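Aspartate-semialdehyde dehydrogenase 2 (Vibrio cholerae, PDB 2R00) catalyses the NADPH-dependent reductive dephosphorylation of L-aspartyl-4-phosphate to L-aspartate-semialdehyde, a step on the way to lysine and methionine. Local coordinates at residues H244-H249 with L309-D314; N153-Q158 with T234-P239; I271-G276 with V292-V297; L107-V112 with M136-K141. All blocks are in the same frame, centred on the assembly; numbering follows the deposited sequence.

Interaction 1: H244-H249 with L309-D314; sequences HAEAVH and LWVVAD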
loop_
_atom_site.group_PDB
_atom_site.type_symbol
_atom_site.label_atom_id
_atom_site.label_comp_id
_atom_site.label_asym_id
_atom_site.label_seq_id
_atom_site.Cartn_x
_atom_site.Cartn_y
_atom_site.Cartn_z
ATOM N N HIS A 244 -7.259 -9.511 -3.195
ATOM C CA HIS A 244 -6.520 -9.104 -2.016
ATOM C C HIS A 244 -5.067 -8.838 -2.371
ATOM O O HIS A 244 -4.480 -9.549 -3.187
ATOM C CB HIS A 244 -6.618 -10.198 -0.941
ATOM C CG HIS A 244 -5.875 -9.879 0.317
ATOM N ND1 HIS A 244 -4.643 -10.424 0.611
ATOM C CD2 HIS A 244 -6.181 -9.059 1.351
ATOM C CE1 HIS A 244 -4.223 -9.957 1.773
ATOM N NE2 HIS A 244 -5.136 -9.125 2.242
ATOM N N ALA A 245 -4.489 -7.819 -1.750
ATOM C CA ALA A 245 -3.091 -7.477 -2.005
ATOM C C ALA A 245 -2.371 -7.125 -0.712
ATOM O O ALA A 245 -3.009 -6.718 0.262
ATOM C CB ALA A 245 -2.998 -6.327 -2.997
ATOM N N GLU A 246 -1.048 -7.299 -0.719
ATOM C CA GLU A 246 -0.173 -6.929 0.390
ATOM C C GLU A 246 1.100 -6.321 -0.148
ATOM O O GLU A 246 1.656 -6.824 -1.105
ATOM C CB GLU A 246 0.235 -8.149 1.198
ATOM C CG GLU A 246 -0.905 -8.987 1.658
ATOM C CD GLU A 246 -0.447 -10.205 2.371
ATOM O OE1 GLU A 246 0.611 -10.762 2.013
ATOM O OE2 GLU A 246 -1.149 -10.606 3.295
ATOM N N ALA A 247 1.552 -5.247 0.487
ATOM C CA ALA A 247 2.863 -4.664 0.234
ATOM C C ALA A 247 3.741 -5.083 1.402
ATOM O O ALA A 247 3.357 -4.894 2.569
ATOM C CB ALA A 247 2.763 -3.139 0.164
ATOM N N VAL A 248 4.893 -5.682 1.105
ATOM C CA VAL A 248 5.740 -6.267 2.152
ATOM C C VAL A 248 7.139 -5.676 2.130
ATOM O O VAL A 248 7.812 -5.673 1.090
ATOM C CB VAL A 248 5.873 -7.827 2.023
ATOM C CG1 VAL A 248 6.573 -8.415 3.258
ATOM C CG2 VAL A 248 4.515 -8.482 1.824
ATOM N N HIS A 249 7.566 -5.165 3.282
ATOM C CA HIS A 249 8.964 -4.828 3.483
ATOM C C HIS A 249 9.555 -5.743 4.549
ATOM O O HIS A 249 8.969 -5.896 5.628
ATOM C CB HIS A 249 9.147 -3.365 3.904
ATOM C CG HIS A 249 10.564 -3.027 4.253
ATOM N ND1 HIS A 249 11.506 -2.689 3.306
ATOM C CD2 HIS A 249 11.210 -3.016 5.443
ATOM C CE1 HIS A 249 12.664 -2.462 3.902
ATOM N NE2 HIS A 249 12.510 -2.657 5.198
ATOM N N LEU A 309 8.484 -6.350 -1.758
ATOM C CA LEU A 309 7.703 -7.111 -2.728
ATOM C C LEU A 309 6.224 -6.884 -2.460
ATOM O O LEU A 309 5.844 -6.508 -1.351
ATOM C CB LEU A 309 8.026 -8.613 -2.657
ATOM C CG LEU A 309 7.748 -9.346 -1.332
ATOM C CD1 LEU A 309 7.390 -10.786 -1.584
ATOM C CD2 LEU A 309 8.917 -9.246 -0.380
ATOM N N TRP A 310 5.407 -7.102 -3.485
ATOM C CA TRP A 310 3.958 -7.115 -3.359
ATOM C C TRP A 310 3.441 -8.506 -3.668
ATOM O O TRP A 310 3.984 -9.206 -4.521
ATOM C CB TRP A 310 3.316 -6.107 -4.311
ATOM C CG TRP A 310 3.411 -4.677 -3.830
ATOM C CD1 TRP A 310 4.556 -3.976 -3.559
ATOM C CD2 TRP A 310 2.322 -3.777 -3.587
ATOM N NE1 TRP A 310 4.243 -2.698 -3.151
ATOM C CE2 TRP A 310 2.881 -2.547 -3.165
ATOM C CE3 TRP A 310 0.926 -3.890 -3.679
ATOM C CZ2 TRP A 310 2.093 -1.441 -2.839
ATOM C CZ3 TRP A 310 0.148 -2.798 -3.353
ATOM C CH2 TRP A 310 0.730 -1.582 -2.944
ATOM N N VAL A 311 2.400 -8.903 -2.946
ATOM C CA VAL A 311 1.852 -10.247 -3.024
ATOM C C VAL A 311 0.359 -10.100 -3.235
ATOM O O VAL A 311 -0.300 -9.334 -2.526
ATOM C CB VAL A 311 2.128 -11.043 -1.712
ATOM C CG1 VAL A 311 1.656 -12.479 -1.842
ATOM C CG2 VAL A 311 3.587 -11.001 -1.359
ATOM N N VAL A 312 -0.170 -10.808 -4.228
ATOM C CA VAL A 312 -1.577 -10.707 -4.588
ATOM C C VAL A 312 -2.244 -12.090 -4.592
ATOM O O VAL A 312 -1.628 -13.092 -4.961
ATOM C CB VAL A 312 -1.767 -9.966 -5.957
ATOM C CG1 VAL A 312 -3.197 -10.070 -6.457
ATOM C CG2 VAL A 312 -1.380 -8.485 -5.831
ATOM N N ALA A 313 -3.492 -12.125 -4.137
ATOM C CA ALA A 313 -4.398 -13.253 -4.365
ATOM C C ALA A 313 -5.610 -12.715 -5.098
ATOM O O ALA A 313 -6.290 -11.797 -4.600
ATOM C CB ALA A 313 -4.830 -13.880 -3.055
ATOM N N ASP A 314 -5.870 -13.262 -6.288
ATOM C CA ASP A 314 -7.056 -12.895 -7.053
ATOM C C ASP A 314 -8.290 -13.537 -6.422
ATOM O O ASP A 314 -9.226 -12.835 -6.029
ATOM C CB ASP A 314 -6.925 -13.298 -8.528
ATOM C CG ASP A 314 -8.092 -12.805 -9.374
ATOM O OD1 ASP A 314 -8.561 -11.659 -9.159
ATOM O OD2 ASP A 314 -8.543 -13.570 -10.254
#
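Trp-310 has CG anti to its carbonyl carbon (chi1 -77°), and its indole meets Ala-247. The methyl CB of Ala-247 lies over one face of the indole, offset toward the rim. It is 3.4 Å from Trp-310 CE2, and a CH-pi contact forms with the six-membered ring. Arg-296 makes a cation-pi contact with Trp-310. Ala-245 and Val-312 share this side of the sheet, with CB and CG2 3.9 Å apart.

On the other side Glu-246 and Val-311 lie side by side and point the same way. OE1 of Glu-246 is 4.0 Å from CB of Val-311. Val-248 packs on Leu-309, CB to CD2 at 4.1 Å. Helix 131-147 packs on this face through Glu-246 and Ala-313.

The two strands run antiparallel. His-244 with Ala-313, Glu-246 with Val-311 and Val-248 with Leu-309 are hydrogen-bonded pairs, each with two bonds. In the last, Val-248 N to Leu-309 O is 2.8 Å. In His-244, the probable proton acceptor, chi1 (180°) turns CG back beside the carbonyl carbon. Glu-246 OE2 lies in plane at the ring edge, and ND1 bonds Gln-135 OE1. The arrangement is the central antiparallel pairing of the C-terminal dimerization-domain sheet, with the active site at one end.

Interaction 2: N153-Q158 with T234-P239; sequences NVTTYQ and TCVRVP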
loop_
_atom_site.group_PDB
_atom_site.type_symbol
_atom_site.label_atom_id
_atom_site.label_comp_id
_atom_site.label_asym_id
_atom_site.label_seq_id
_atom_site.Cartn_x
_atom_site.Cartn_y
_atom_site.Cartn_z
ATOM N N ASN A 153 7.421 -5.315 7.926
ATOM C CA ASN A 153 6.377 -4.307 7.856
ATOM C C ASN A 153 5.497 -4.605 6.639
ATOM O O ASN A 153 5.986 -4.716 5.508
ATOM C CB ASN A 153 6.980 -2.897 7.785
ATOM C CG ASN A 153 7.535 -2.427 9.138
ATOM O OD1 ASN A 153 8.323 -3.128 9.772
ATOM N ND2 ASN A 153 7.119 -1.241 9.579
ATOM N N VAL A 154 4.200 -4.755 6.884
ATOM C CA VAL A 154 3.288 -5.212 5.843
ATOM C C VAL A 154 1.982 -4.415 5.860
ATOM O O VAL A 154 1.410 -4.169 6.933
ATOM C CB VAL A 154 3.024 -6.743 5.939
ATOM C CG1 VAL A 154 2.435 -7.151 7.327
ATOM C CG2 VAL A 154 2.137 -7.235 4.781
ATOM N N THR A 155 1.524 -4.031 4.668
ATOM C CA THR A 155 0.220 -3.407 4.478
ATOM C C THR A 155 -0.669 -4.338 3.646
ATOM O O THR A 155 -0.255 -4.786 2.570
ATOM C CB THR A 155 0.346 -2.024 3.777
ATOM O OG1 THR A 155 1.190 -1.169 4.554
ATOM C CG2 THR A 155 -1.026 -1.363 3.635
ATOM N N THR A 156 -1.863 -4.652 4.158
ATOM C CA THR A 156 -2.823 -5.480 3.433
ATOM C C THR A 156 -3.980 -4.618 2.964
ATOM O O THR A 156 -4.337 -3.639 3.614
ATOM C CB THR A 156 -3.397 -6.663 4.283
ATOM O OG1 THR A 156 -4.245 -6.158 5.329
ATOM C CG2 THR A 156 -2.283 -7.513 4.882
ATOM N N TYR A 157 -4.582 -5.016 1.849
ATOM C CA TYR A 157 -5.628 -4.234 1.218
ATOM C C TYR A 157 -6.811 -5.138 0.904
ATOM O O TYR A 157 -6.657 -6.172 0.253
ATOM C CB TYR A 157 -5.121 -3.615 -0.088
ATOM C CG TYR A 157 -3.867 -2.785 0.025
ATOM C CD1 TYR A 157 -2.618 -3.337 -0.245
ATOM C CD2 TYR A 157 -3.931 -1.440 0.366
ATOM C CE1 TYR A 157 -1.452 -2.576 -0.169
ATOM C CE2 TYR A 157 -2.776 -0.661 0.443
ATOM C CZ TYR A 157 -1.539 -1.238 0.177
ATOM O OH TYR A 157 -0.390 -0.482 0.267
ATOM N N GLN A 158 -7.983 -4.734 1.377
ATOM C CA GLN A 158 -9.227 -5.424 1.083
ATOM C C GLN A 158 -10.365 -4.413 1.041
ATOM O O GLN A 158 -10.249 -3.320 1.592
ATOM C CB GLN A 158 -9.510 -6.509 2.130
ATOM C CG GLN A 158 -9.610 -5.993 3.550
ATOM C CD GLN A 158 -9.577 -7.107 4.588
ATOM O OE1 GLN A 158 -10.180 -8.168 4.398
ATOM N NE2 GLN A 158 -8.862 -6.873 5.689
ATOM N N THR A 234 -0.288 -3.072 8.798
ATOM C CA THR A 234 -1.299 -2.045 8.610
ATOM C C THR A 234 -2.382 -2.653 7.730
ATOM O O THR A 234 -2.141 -2.992 6.573
ATOM C CB THR A 234 -0.715 -0.775 7.961
ATOM O OG1 THR A 234 0.381 -0.305 8.750
ATOM C CG2 THR A 234 -1.778 0.332 7.893
ATOM N N CYS A 235 -3.567 -2.836 8.302
ATOM C CA CYS A 235 -4.652 -3.483 7.593
ATOM C C CYS A 235 -5.611 -2.404 7.127
ATOM O O CYS A 235 -6.315 -1.790 7.931
ATOM C CB CYS A 235 -5.321 -4.541 8.482
ATOM S SG CYS A 235 -4.138 -5.861 8.942
ATOM N N VAL A 236 -5.595 -2.169 5.818
ATOM C CA VAL A 236 -6.250 -1.024 5.200
ATOM C C VAL A 236 -7.485 -1.454 4.422
ATOM O O VAL A 236 -7.473 -2.464 3.706
ATOM C CB VAL A 236 -5.252 -0.276 4.264
ATOM C CG1 VAL A 236 -5.958 0.729 3.392
ATOM C CG2 VAL A 236 -4.195 0.424 5.088
ATOM N N ARG A 237 -8.565 -0.697 4.577
ATOM C CA ARG A 237 -9.749 -0.957 3.780
ATOM C C ARG A 237 -9.764 0.005 2.602
ATOM O O ARG A 237 -9.513 1.212 2.760
ATOM C CB ARG A 237 -11.012 -0.826 4.618
ATOM C CG ARG A 237 -11.840 -2.094 4.617
ATOM C CD ARG A 237 -11.470 -3.039 5.749
ATOM N NE ARG A 237 -11.711 -4.448 5.409
ATOM C CZ ARG A 237 -12.900 -5.061 5.418
ATOM N NH1 ARG A 237 -14.008 -4.396 5.735
ATOM N NH2 ARG A 237 -12.990 -6.348 5.090
ATOM N N VAL A 238 -10.015 -0.530 1.417
ATOM C CA VAL A 238 -10.102 0.325 0.230
ATOM C C VAL A 238 -11.552 0.470 -0.281
ATOM O O VAL A 238 -12.309 -0.511 -0.276
ATOM C CB VAL A 238 -9.038 -0.027 -0.879
ATOM C CG1 VAL A 238 -8.134 -1.194 -0.494
ATOM C CG2 VAL A 238 -9.660 -0.181 -2.265
ATOM N N PRO A 239 -11.944 1.702 -0.684
ATOM C CA PRO A 239 -13.323 1.978 -1.124
ATOM C C PRO A 239 -13.922 0.877 -2.007
ATOM O O PRO A 239 -14.990 0.368 -1.681
ATOM C CB PRO A 239 -13.193 3.307 -1.877
ATOM C CG PRO A 239 -12.070 4.010 -1.172
ATOM C CD PRO A 239 -11.104 2.920 -0.731
HETATM O O HOH W 1 1.070 1.195 5.841
HETATM O O HOH W 2 -6.763 -5.062 5.062
#
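Gln-158 meets the guanidinium of Arg-237 at its edge. Its CG and CD both lie near the guanidinium plane, and CG is 3.2 Å from Arg-237 NE. The amide and guanidinium planes are turned 77° apart. A weak, nearly straight hydrogen bond runs from Arg-237 NH2 to Gln-158 OE1 at 3.4 Å. The ring of Tyr-157 has CG1 of Val-238 at its edge, and CG1 of Val-236 approaches it obliquely. The same ring meets the indole of Trp-310, with planes about 10° apart.

Thr-155 and Thr-234 lie side by side on the same face as Tyr-157. Water 1 bonds Thr-155 OG1 at 2.7 Å and Thr-234 OG1 weakly. Thr-234 OG1 also bonds Arg-298 of the second subunit, and Tyr-157 OH bonds Tyr-157 OH of that subunit. On the other face, Thr-156 OG1 is 3.6 Å from Cys-235 SG.

The strands are parallel and joined by five backbone bonds, from Thr-234 N to Val-154 O at one end to Val-238 N to Gln-158 O at the other. Water 2 accepts from Gln-158 NE2 and bonds Thr-156 OG1. It donates to Val-236 O at 3.0 Å.

Gln-158 and Arg-237 are predicted substrate-binding residues. Glu-212 OE1 and water 2 position the Gln-158 amide through NE2, and the bond to Arg-237 is a weak addition. This is consistent with readiness for a charged substrate.

Interaction 3: I271-G276 with V292-V297; sequences IELFRG and VLVGRV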
loop_
_atom_site.group_PDB
_atom_site.type_symbol
_atom_site.label_atom_id
_atom_site.label_comp_id
_atom_site.label_asym_id
_atom_site.label_seq_id
_atom_site.Cartn_x
_atom_site.Cartn_y
_atom_site.Cartn_z
ATOM N N ILE A 271 4.235 -20.263 -5.961
ATOM C CA ILE A 271 4.481 -18.847 -6.248
ATOM C C ILE A 271 4.575 -18.604 -7.748
ATOM O O ILE A 271 5.300 -19.310 -8.444
ATOM C CB ILE A 271 5.790 -18.348 -5.583
ATOM C CG1 ILE A 271 5.666 -18.395 -4.057
ATOM C CG2 ILE A 271 6.153 -16.932 -6.078
ATOM C CD1 ILE A 271 6.956 -18.197 -3.306
ATOM N N GLU A 272 3.831 -17.618 -8.242
ATOM C CA GLU A 272 4.076 -17.098 -9.579
ATOM C C GLU A 272 4.741 -15.724 -9.476
ATOM O O GLU A 272 4.148 -14.769 -8.955
ATOM C CB GLU A 272 2.798 -17.036 -10.413
ATOM C CG GLU A 272 3.032 -16.443 -11.811
ATOM C CD GLU A 272 1.999 -16.871 -12.841
ATOM O OE1 GLU A 272 1.204 -17.787 -12.552
ATOM O OE2 GLU A 272 1.989 -16.292 -13.953
ATOM N N LEU A 273 5.979 -15.642 -9.960
ATOM C CA LEU A 273 6.706 -14.379 -9.994
ATOM C C LEU A 273 6.550 -13.654 -11.329
ATOM O O LEU A 273 6.770 -14.239 -12.402
ATOM C CB LEU A 273 8.192 -14.592 -9.695
ATOM C CG LEU A 273 8.988 -13.289 -9.564
ATOM C CD1 LEU A 273 9.130 -12.899 -8.090
ATOM C CD2 LEU A 273 10.338 -13.422 -10.227
ATOM N N PHE A 274 6.193 -12.371 -11.242
ATOM C CA PHE A 274 6.084 -11.491 -12.398
ATOM C C PHE A 274 7.264 -10.518 -12.393
ATOM O O PHE A 274 7.412 -9.702 -11.472
ATOM C CB PHE A 274 4.762 -10.721 -12.360
ATOM C CG PHE A 274 3.551 -11.591 -12.471
ATOM C CD1 PHE A 274 3.137 -12.381 -11.396
ATOM C CD2 PHE A 274 2.806 -11.610 -13.642
ATOM C CE1 PHE A 274 2.016 -13.188 -11.500
ATOM C CE2 PHE A 274 1.681 -12.411 -13.755
ATOM C CZ PHE A 274 1.287 -13.209 -12.682
ATOM N N ARG A 275 8.109 -10.628 -13.411
ATOM C CA ARG A 275 9.317 -9.811 -13.508
ATOM C C ARG A 275 9.039 -8.507 -14.241
ATOM O O ARG A 275 9.859 -7.592 -14.226
ATOM C CB ARG A 275 10.445 -10.586 -14.205
ATOM C CG ARG A 275 11.176 -11.589 -13.307
ATOM C CD ARG A 275 12.137 -12.458 -14.129
ATOM N NE ARG A 275 12.828 -13.470 -13.328
ATOM C CZ ARG A 275 13.916 -13.246 -12.591
ATOM N NH1 ARG A 275 14.460 -12.035 -12.521
ATOM N NH2 ARG A 275 14.461 -14.242 -11.914
ATOM N N GLY A 276 7.875 -8.426 -14.880
ATOM C CA GLY A 276 7.508 -7.243 -15.638
ATOM C C GLY A 276 7.625 -7.503 -17.126
ATOM O O GLY A 276 8.373 -8.389 -17.560
ATOM N N VAL A 292 0.263 -17.931 -5.229
ATOM C CA VAL A 292 0.702 -16.696 -4.611
ATOM C C VAL A 292 1.419 -15.876 -5.697
ATOM O O VAL A 292 2.492 -16.259 -6.175
ATOM C CB VAL A 292 1.594 -17.003 -3.376
ATOM C CG1 VAL A 292 2.249 -15.751 -2.820
ATOM C CG2 VAL A 292 0.762 -17.698 -2.292
ATOM N N LEU A 293 0.786 -14.778 -6.106
ATOM C CA LEU A 293 1.271 -13.920 -7.188
ATOM C C LEU A 293 2.181 -12.839 -6.607
ATOM O O LEU A 293 1.740 -12.039 -5.779
ATOM C CB LEU A 293 0.081 -13.279 -7.908
ATOM C CG LEU A 293 -0.813 -13.999 -8.936
ATOM C CD1 LEU A 293 -0.598 -15.514 -9.058
ATOM C CD2 LEU A 293 -2.280 -13.663 -8.680
ATOM N N VAL A 294 3.449 -12.837 -7.027
ATOM C CA VAL A 294 4.464 -11.924 -6.469
ATOM C C VAL A 294 5.047 -11.011 -7.561
ATOM O O VAL A 294 5.263 -11.452 -8.687
ATOM C CB VAL A 294 5.584 -12.697 -5.717
ATOM C CG1 VAL A 294 6.665 -11.752 -5.200
ATOM C CG2 VAL A 294 4.997 -13.515 -4.538
ATOM N N GLY A 295 5.245 -9.733 -7.228
ATOM C CA GLY A 295 5.846 -8.760 -8.156
ATOM C C GLY A 295 6.473 -7.572 -7.450
ATOM O O GLY A 295 6.488 -7.515 -6.214
ATOM N N ARG A 296 6.977 -6.618 -8.239
ATOM C CA ARG A 296 7.623 -5.396 -7.739
ATOM C C ARG A 296 8.701 -5.729 -6.698
ATOM O O ARG A 296 8.809 -5.065 -5.669
ATOM C CB ARG A 296 6.570 -4.380 -7.205
ATOM C CG ARG A 296 7.072 -2.941 -6.948
ATOM C CD ARG A 296 5.943 -1.870 -7.056
ATOM N NE ARG A 296 4.649 -2.395 -6.624
ATOM C CZ ARG A 296 3.464 -2.048 -7.113
ATOM N NH1 ARG A 296 3.336 -1.153 -8.086
ATOM N NH2 ARG A 296 2.389 -2.619 -6.611
ATOM N N VAL A 297 9.489 -6.771 -6.984
ATOM C CA VAL A 297 10.568 -7.236 -6.085
ATOM C C VAL A 297 11.854 -6.407 -6.231
ATOM O O VAL A 297 12.459 -6.371 -7.305
ATOM C CB VAL A 297 10.882 -8.744 -6.294
ATOM C CG1 VAL A 297 11.979 -9.221 -5.327
ATOM C CG2 VAL A 297 9.609 -9.604 -6.156
HETATM O O HOH W 3 6.216 -7.211 -10.906
HETATM O O HOH W 4 9.413 -8.235 -9.659
#
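Phe-274 O is gripped by two waters that lead across to strand 292-300. Water 3 donates to it at 2.8 Å and accepts from Arg-296 N. Water 4 donates to the same oxygen at 3.1 Å and accepts from Val-297 N. They carry the pairing on past the last direct backbone bond, Phe-274 N to Val-294 O at 2.9 Å. Val-294 O also lies at the edge of the Phe-274 ring, in its plane. Glu-272 N to Val-292 O and Val-294 N to Glu-272 O complete the direct bonds.

The strands are parallel, and 271-273 is the outermost strand at this end of the dimerization-domain sheet within the chain.

On one face, Ile-271 CG2 meets Val-294 CG2 at 3.9 Å. CD1 of Leu-273 touches Val-294 CG1 and Val-297 CG2. Helices 131-147 and 258-267 cover this face.

On the other face, Phe-274 has CG anti to its carbonyl carbon (chi1 -64°), and further out its CE1 comes 3.9 Å from Leu-293 CG, while Glu-272 CB touches Leu-293 CD1. Glu-272 OE2 forms a salt bridge with Arg-284, which also makes a cation-pi contact with Phe-274. Ile-198 and Phe-195 of the second subunit pack on Phe-274 and Leu-293.

Interaction 4: L107-V112 with M136-K141; sequences LVVPEV and MLVALK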
loop_
_atom_site.group_PDB
_atom_site.type_symbol
_atom_site.label_atom_id
_atom_site.label_comp_id
_atom_site.label_asym_id
_atom_site.label_seq_id
_atom_site.Cartn_x
_atom_site.Cartn_y
_atom_site.Cartn_z
ATOM N N LEU A 107 -1.051 -24.162 13.755
ATOM C CA LEU A 107 -1.550 -23.239 12.732
ATOM C C LEU A 107 -0.670 -23.392 11.498
ATOM O O LEU A 107 0.498 -23.019 11.529
ATOM C CB LEU A 107 -1.471 -21.797 13.246
ATOM C CG LEU A 107 -1.820 -20.638 12.299
ATOM C CD1 LEU A 107 -3.322 -20.696 11.961
ATOM C CD2 LEU A 107 -1.455 -19.281 12.930
ATOM N N VAL A 108 -1.228 -23.917 10.409
ATOM C CA VAL A 108 -0.384 -24.519 9.371
ATOM C C VAL A 108 -0.491 -23.899 7.977
ATOM O O VAL A 108 -1.577 -23.753 7.441
ATOM C CB VAL A 108 -0.606 -26.062 9.294
ATOM C CG1 VAL A 108 0.200 -26.671 8.166
ATOM C CG2 VAL A 108 -0.259 -26.722 10.647
ATOM N N VAL A 109 0.666 -23.534 7.422
ATOM C CA VAL A 109 0.848 -23.278 5.992
ATOM C C VAL A 109 1.807 -24.376 5.486
ATOM O O VAL A 109 2.986 -24.384 5.856
ATOM C CB VAL A 109 1.499 -21.888 5.732
ATOM C CG1 VAL A 109 1.848 -21.714 4.241
ATOM C CG2 VAL A 109 0.590 -20.750 6.220
ATOM N N PRO A 110 1.287 -25.344 4.695
ATOM C CA PRO A 110 2.065 -26.529 4.300
ATOM C C PRO A 110 3.415 -26.291 3.615
ATOM O O PRO A 110 4.280 -27.144 3.712
ATOM C CB PRO A 110 1.106 -27.291 3.375
ATOM C CG PRO A 110 -0.236 -26.884 3.832
ATOM C CD PRO A 110 -0.093 -25.429 4.188
ATOM N N GLU A 111 3.606 -25.151 2.951
ATOM C CA GLU A 111 4.897 -24.849 2.332
ATOM C C GLU A 111 5.901 -24.361 3.371
ATOM O O GLU A 111 7.110 -24.325 3.119
ATOM C CB GLU A 111 4.742 -23.789 1.241
ATOM C CG GLU A 111 3.892 -24.228 0.060
ATOM C CD GLU A 111 2.431 -23.866 0.216
ATOM O OE1 GLU A 111 1.959 -23.669 1.366
ATOM O OE2 GLU A 111 1.747 -23.780 -0.827
ATOM N N VAL A 112 5.402 -23.989 4.544
ATOM C CA VAL A 112 6.246 -23.348 5.539
ATOM C C VAL A 112 6.483 -24.228 6.765
ATOM O O VAL A 112 7.639 -24.522 7.101
ATOM C CB VAL A 112 5.674 -21.964 5.945
ATOM C CG1 VAL A 112 6.521 -21.321 7.024
ATOM C CG2 VAL A 112 5.571 -21.060 4.725
ATOM N N MET A 136 1.469 -14.094 2.570
ATOM C CA MET A 136 2.734 -13.483 2.968
ATOM C C MET A 136 3.788 -14.531 3.328
ATOM O O MET A 136 4.957 -14.413 2.942
ATOM C CB MET A 136 2.521 -12.506 4.143
ATOM C CG MET A 136 3.800 -11.782 4.582
ATOM S SD MET A 136 3.581 -10.584 5.914
ATOM C CE MET A 136 3.279 -11.632 7.331
ATOM N N LEU A 137 3.369 -15.544 4.079
ATOM C CA LEU A 137 4.282 -16.569 4.576
ATOM C C LEU A 137 4.847 -17.469 3.475
ATOM O O LEU A 137 6.013 -17.879 3.532
ATOM C CB LEU A 137 3.595 -17.401 5.658
ATOM C CG LEU A 137 3.882 -16.861 7.063
ATOM C CD1 LEU A 137 2.757 -17.114 7.979
ATOM C CD2 LEU A 137 5.141 -17.490 7.626
ATOM N N VAL A 138 4.021 -17.784 2.486
ATOM C CA VAL A 138 4.496 -18.493 1.302
ATOM C C VAL A 138 5.604 -17.681 0.613
ATOM O O VAL A 138 6.689 -18.201 0.338
ATOM C CB VAL A 138 3.339 -18.845 0.350
ATOM C CG1 VAL A 138 3.865 -19.296 -1.004
ATOM C CG2 VAL A 138 2.486 -19.969 0.964
ATOM N N ALA A 139 5.335 -16.402 0.364
ATOM C CA ALA A 139 6.299 -15.512 -0.288
ATOM C C ALA A 139 7.589 -15.279 0.497
ATOM O O ALA A 139 8.650 -15.165 -0.099
ATOM C CB ALA A 139 5.636 -14.169 -0.643
ATOM N N LEU A 140 7.500 -15.206 1.823
ATOM C CA LEU A 140 8.645 -14.837 2.666
ATOM C C LEU A 140 9.551 -15.990 3.084
ATOM O O LEU A 140 10.734 -15.786 3.356
ATOM C CB LEU A 140 8.167 -14.105 3.923
ATOM C CG LEU A 140 8.247 -12.575 3.986
ATOM C CD1 LEU A 140 8.060 -11.910 2.649
ATOM C CD2 LEU A 140 7.277 -12.015 5.019
ATOM N N LYS A 141 8.986 -17.192 3.155
ATOM C CA LYS A 141 9.729 -18.357 3.636
ATOM C C LYS A 141 11.097 -18.594 2.962
ATOM O O LYS A 141 12.081 -18.812 3.679
ATOM C CB LYS A 141 8.853 -19.625 3.614
ATOM C CG LYS A 141 9.465 -20.855 4.313
ATOM C CD LYS A 141 9.993 -20.537 5.711
ATOM C CE LYS A 141 10.229 -21.812 6.524
ATOM N NZ LYS A 141 10.808 -22.916 5.715
HETATM O O HOH W 5 9.441 -24.299 3.998
#
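Val-112 makes most of the apolar contact with the helix. CG1 lies against the outer part of the Lys-141 chain, 3.8 Å from both CD and CE. It also touches Leu-137 CD2 at 4.1 Å. CG2 sits over the helix backbone, 3.4 Å from Leu-137 O, and reaches Lys-141 CB at 3.8 Å. The bend at chi2 of Lys-141 (49°) sets CD beside Val-112 CG1, and CE runs on past it before the chain bends again at chi4. Val-109 CG1 meets Val-138 CG2 at 3.8 Å, a second apolar contact.

Glu-111 packs a polar atom on the same methyl, with OE1 3.8 Å from Val-138 CG2. Its OE2 bonds Gln-326 of helix 316-335.

Segment 107-112 is an irregular loop between strands 91-94 and 125-127 of the nucleotide-binding domain. Segment 136-141 belongs to helix 131-147, which starts at the catalytic Cys-131 and packs against the sheet of the dimerization domain. The contact therefore joins the loop to a helix packed on one face of that sheet.

The polar link between the segments is made by water. Water 5 donates to Glu-111 O and accepts from Lys-141 NZ, but both contacts are unusually short, and its exact position is doubtful. The same NZ forms a salt bridge with Asp-145, one turn further along the helix. Within the loop, Val-112 N bonds Val-109 O at 2.8 Å, which closes a type I beta turn through Pro-110 and Glu-111. The Asn-113 side chain donates from ND2 to Leu-107 O and accepts at OD1 from Val-109 N.

All four contacts are buried, with some partly exposed residues in each. Interactions 1, 2 and 3 belong to one mixed sheet of the dimerization domain. Interaction 1 is its antiparallel middle. Interactions 2 and 3 are the parallel pairings with the two outermost strands within the chain. They do not touch each other, and interaction 1 joins them through backbone bonds such as Ala-247 N to Thr-155 O and Val-312 N to Leu-293 O. Waters bridge both outer pairings. All three sheet contacts also reach the second subunit. Interaction 4 differs: it is mainly side-chain packing of a loop on a helix, and the other subunit does not touch it. Its helix also packs against all three sheet contacts.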